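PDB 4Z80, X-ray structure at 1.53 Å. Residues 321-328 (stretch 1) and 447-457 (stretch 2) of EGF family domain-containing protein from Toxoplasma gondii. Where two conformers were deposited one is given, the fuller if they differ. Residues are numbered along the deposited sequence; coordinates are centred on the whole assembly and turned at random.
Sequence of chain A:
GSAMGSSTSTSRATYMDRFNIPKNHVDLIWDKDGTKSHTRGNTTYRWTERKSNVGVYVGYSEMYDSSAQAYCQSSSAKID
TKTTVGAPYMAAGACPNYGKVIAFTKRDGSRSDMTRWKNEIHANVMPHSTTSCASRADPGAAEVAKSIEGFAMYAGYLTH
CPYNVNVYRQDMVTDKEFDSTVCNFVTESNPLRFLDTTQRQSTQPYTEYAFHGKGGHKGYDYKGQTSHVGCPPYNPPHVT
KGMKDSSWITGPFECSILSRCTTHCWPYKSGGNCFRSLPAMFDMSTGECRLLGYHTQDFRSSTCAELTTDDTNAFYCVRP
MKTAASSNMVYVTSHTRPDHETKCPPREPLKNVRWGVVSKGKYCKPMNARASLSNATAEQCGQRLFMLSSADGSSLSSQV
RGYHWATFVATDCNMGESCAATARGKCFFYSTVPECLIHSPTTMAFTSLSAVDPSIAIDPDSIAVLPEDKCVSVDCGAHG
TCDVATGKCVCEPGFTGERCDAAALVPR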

# COMPACT_ATOMS: atom_id res chain seq x y z
N MET A 321 -5.88 -0.73 -11.10
CA MET A 321 -5.62 -0.33 -12.48
C MET A 321 -4.20 0.16 -12.62
O MET A 321 -3.64 0.75 -11.70
CB MET A 321 -6.57 0.78 -12.94
CG MET A 321 -8.01 0.37 -13.15
SD MET A 321 -9.00 1.76 -13.75
CE MET A 321 -8.29 2.06 -15.36
N LYS A 322 -3.62 -0.10 -13.79
CA LYS A 322 -2.38 0.53 -14.21
C LYS A 322 -2.59 1.24 -15.52
O LYS A 322 -3.25 0.72 -16.41
CB LYS A 322 -1.26 -0.49 -14.38
CG LYS A 322 -0.93 -1.27 -13.13
CD LYS A 322 0.31 -2.14 -13.29
CE LYS A 322 0.61 -2.88 -12.02
NZ LYS A 322 1.85 -3.69 -12.13
N THR A 323 -1.99 2.42 -15.66
CA THR A 323 -1.99 3.15 -16.92
C THR A 323 -0.60 3.72 -17.11
O THR A 323 0.18 3.76 -16.16
CB THR A 323 -3.01 4.30 -16.95
OG1 THR A 323 -2.67 5.25 -15.93
CG2 THR A 323 -4.40 3.77 -16.71
N ALA A 324 -0.27 4.18 -18.32
CA ALA A 324 1.02 4.81 -18.51
C ALA A 324 1.20 5.94 -17.49
O ALA A 324 2.26 6.08 -16.88
CB ALA A 324 1.15 5.34 -19.92
N ALA A 325 0.14 6.72 -17.30
CA ALA A 325 0.20 7.89 -16.42
C ALA A 325 0.34 7.53 -14.94
O ALA A 325 0.78 8.36 -14.15
CB ALA A 325 -1.03 8.75 -16.63
N SER A 326 -0.03 6.31 -14.55
CA SER A 326 0.09 5.91 -13.14
C SER A 326 1.49 5.37 -12.80
O SER A 326 1.69 4.88 -11.70
CB SER A 326 -0.98 4.87 -12.78
OG SER A 326 -0.70 3.59 -13.29
N SER A 327 2.44 5.47 -13.72
CA SER A 327 3.73 4.80 -13.55
C SER A 327 4.62 5.39 -12.47
O SER A 327 5.66 4.81 -12.15
CB SER A 327 4.50 4.79 -14.86
OG SER A 327 3.79 4.04 -15.84
N ASN A 328 4.24 6.53 -11.90
CA ASN A 328 4.94 7.09 -10.76
C ASN A 328 4.45 6.54 -9.43
O ASN A 328 5.09 6.73 -8.39
CB ASN A 328 4.80 8.61 -10.77
CG ASN A 328 3.34 9.07 -10.73
OD1 ASN A 328 2.48 8.56 -11.47
ND2 ASN A 328 3.04 10.04 -9.87
N THR A 447 6.62 -7.40 -16.57
CA THR A 447 6.14 -8.30 -15.52
C THR A 447 4.83 -7.76 -14.95
O THR A 447 4.46 -6.61 -15.16
CB THR A 447 7.13 -8.51 -14.34
OG1 THR A 447 7.02 -7.42 -13.41
CG2 THR A 447 8.56 -8.69 -14.83
N SER A 448 4.14 -8.61 -14.20
CA SER A 448 2.88 -8.23 -13.58
C SER A 448 3.03 -7.19 -12.48
O SER A 448 2.03 -6.61 -12.04
CB SER A 448 2.19 -9.48 -13.04
OG SER A 448 3.02 -10.19 -12.16
N LEU A 449 4.26 -6.97 -12.02
CA LEU A 449 4.57 -5.96 -11.01
C LEU A 449 5.19 -4.69 -11.61
O LEU A 449 5.47 -3.73 -10.88
CB LEU A 449 5.51 -6.56 -9.96
CG LEU A 449 4.87 -7.60 -9.02
CD1 LEU A 449 5.94 -8.43 -8.35
CD2 LEU A 449 4.00 -6.92 -7.97
N SER A 450 5.39 -4.68 -12.92
CA SER A 450 5.98 -3.53 -13.63
C SER A 450 4.97 -2.42 -13.88
O SER A 450 3.77 -2.67 -14.04
CB SER A 450 6.54 -3.96 -14.99
OG SER A 450 7.39 -5.08 -14.92
N ALA A 451 5.45 -1.18 -13.95
CA ALA A 451 4.66 -0.11 -14.56
C ALA A 451 4.44 -0.44 -16.05
O ALA A 451 5.18 -1.25 -16.63
CB ALA A 451 5.33 1.23 -14.38
N VAL A 452 3.45 0.20 -16.67
CA VAL A 452 3.06 -0.17 -18.03
C VAL A 452 3.32 0.90 -19.09
O VAL A 452 2.88 0.74 -20.22
CB VAL A 452 1.56 -0.57 -18.11
CG1 VAL A 452 1.27 -1.71 -17.16
CG2 VAL A 452 0.64 0.61 -17.81
N ASP A 453 4.04 1.96 -18.75
CA ASP A 453 4.40 2.99 -19.73
C ASP A 453 5.61 2.54 -20.55
O ASP A 453 6.71 2.46 -20.02
CB ASP A 453 4.70 4.31 -19.03
CG ASP A 453 4.89 5.47 -19.99
OD1 ASP A 453 4.92 5.25 -21.23
OD2 ASP A 453 5.01 6.61 -19.51
N PRO A 454 5.42 2.25 -21.85
CA PRO A 454 6.59 1.80 -22.61
C PRO A 454 7.64 2.90 -22.77
O PRO A 454 8.80 2.58 -23.03
CB PRO A 454 5.99 1.41 -23.97
CG PRO A 454 4.72 2.16 -24.06
CD PRO A 454 4.19 2.26 -22.66
N SER A 455 7.26 4.16 -22.58
CA SER A 455 8.18 5.27 -22.84
C SER A 455 9.23 5.44 -21.74
O SER A 455 10.21 6.16 -21.92
CB SER A 455 7.42 6.58 -23.03
OG SER A 455 6.91 7.09 -21.81
N ILE A 456 9.04 4.77 -20.60
CA ILE A 456 10.03 4.82 -19.52
C ILE A 456 10.90 3.56 -19.48
O ILE A 456 11.74 3.41 -18.59
CB ILE A 456 9.38 5.00 -18.12
CG1 ILE A 456 8.59 3.76 -17.69
CG2 ILE A 456 8.50 6.26 -18.13
CD1 ILE A 456 8.02 3.87 -16.28
N ALA A 457 10.72 2.67 -20.45
CA ALA A 457 11.45 1.41 -20.43
C ALA A 457 12.96 1.63 -20.44
O ALA A 457 13.46 2.54 -21.10
CB ALA A 457 11.04 0.53 -21.61
O HOH W 1 1.91 -5.07 -14.99
O HOH W 2 1.91 2.09 -14.80

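How does K322 come to bind a loop more than a hundred residues away in sequence? Its CA-to-CB bond points toward the second stretch, and beyond chi1, in the m well, every rotamer is t, so the chain runs out almost fully extended. That reach carries the ammonium group to a type I turn, T447 to S450, where K322 NZ donates to S448 O at 2.9 Å and to S450 O, also at 2.9 Å. These are the only direct hydrogen bonds between the stretches. Lysine suits the place: the long chain spans the gap, and its several N-H groups can serve more than one carbonyl. Water 1 accepts from K322 NZ at 3.2 Å and lies 3.0 Å from T447 O. With 94 Å² covered, K322 contributes more to the contact than any other residue, and within this contact its buried charge is met by two backbone oxygens and a water, with a further bond elsewhere in the structure.

What does V452 add, having no polar group in its side chain? It packs. Both methyls lie near K322 CB, V452 CG1 at 4.0 Å and V452 CG2 at 4.1 Å, and V452 CG2 also meets the backbone at T323 C, 3.4 Å away, and A324 N, 3.7 Å away. With 64 Å² of the residue covered, a branched, compact side chain fills this buried position without needing a polar partner.

Why is a small polar residue at S327 useful in so close a packing? With chi1 at -63°, S327 OG turns back to donate to A324 O at 2.8 Å, which occupies the hydroxyl proton within its own stretch. S327 OG also accepts from water 2 at 2.9 Å. That water also donates to T323 O at 2.8 Å and accepts from V452 N at 3.1 Å, so it bridges the two backbones and gives a partner to the valine's own backbone amide. Several carbons also pack around the serine: A451 CB is 3.5 Å from S327 OG, D453 CB 3.3 Å from S327 OG, and I456 CD1 3.9 Å from S327 CB.

Where do the two backbones come closest? At A324 and D453, whose CA atoms are 4.0 Å apart. The short alanine side chain accompanies this close approach, A324 CB lying 3.7 Å from D453 CG. The aspartate carboxylate is engaged within its own stretch, where D453 OD1 accepts from S455 N at 2.9 Å and from S455 OG at 2.8 Å.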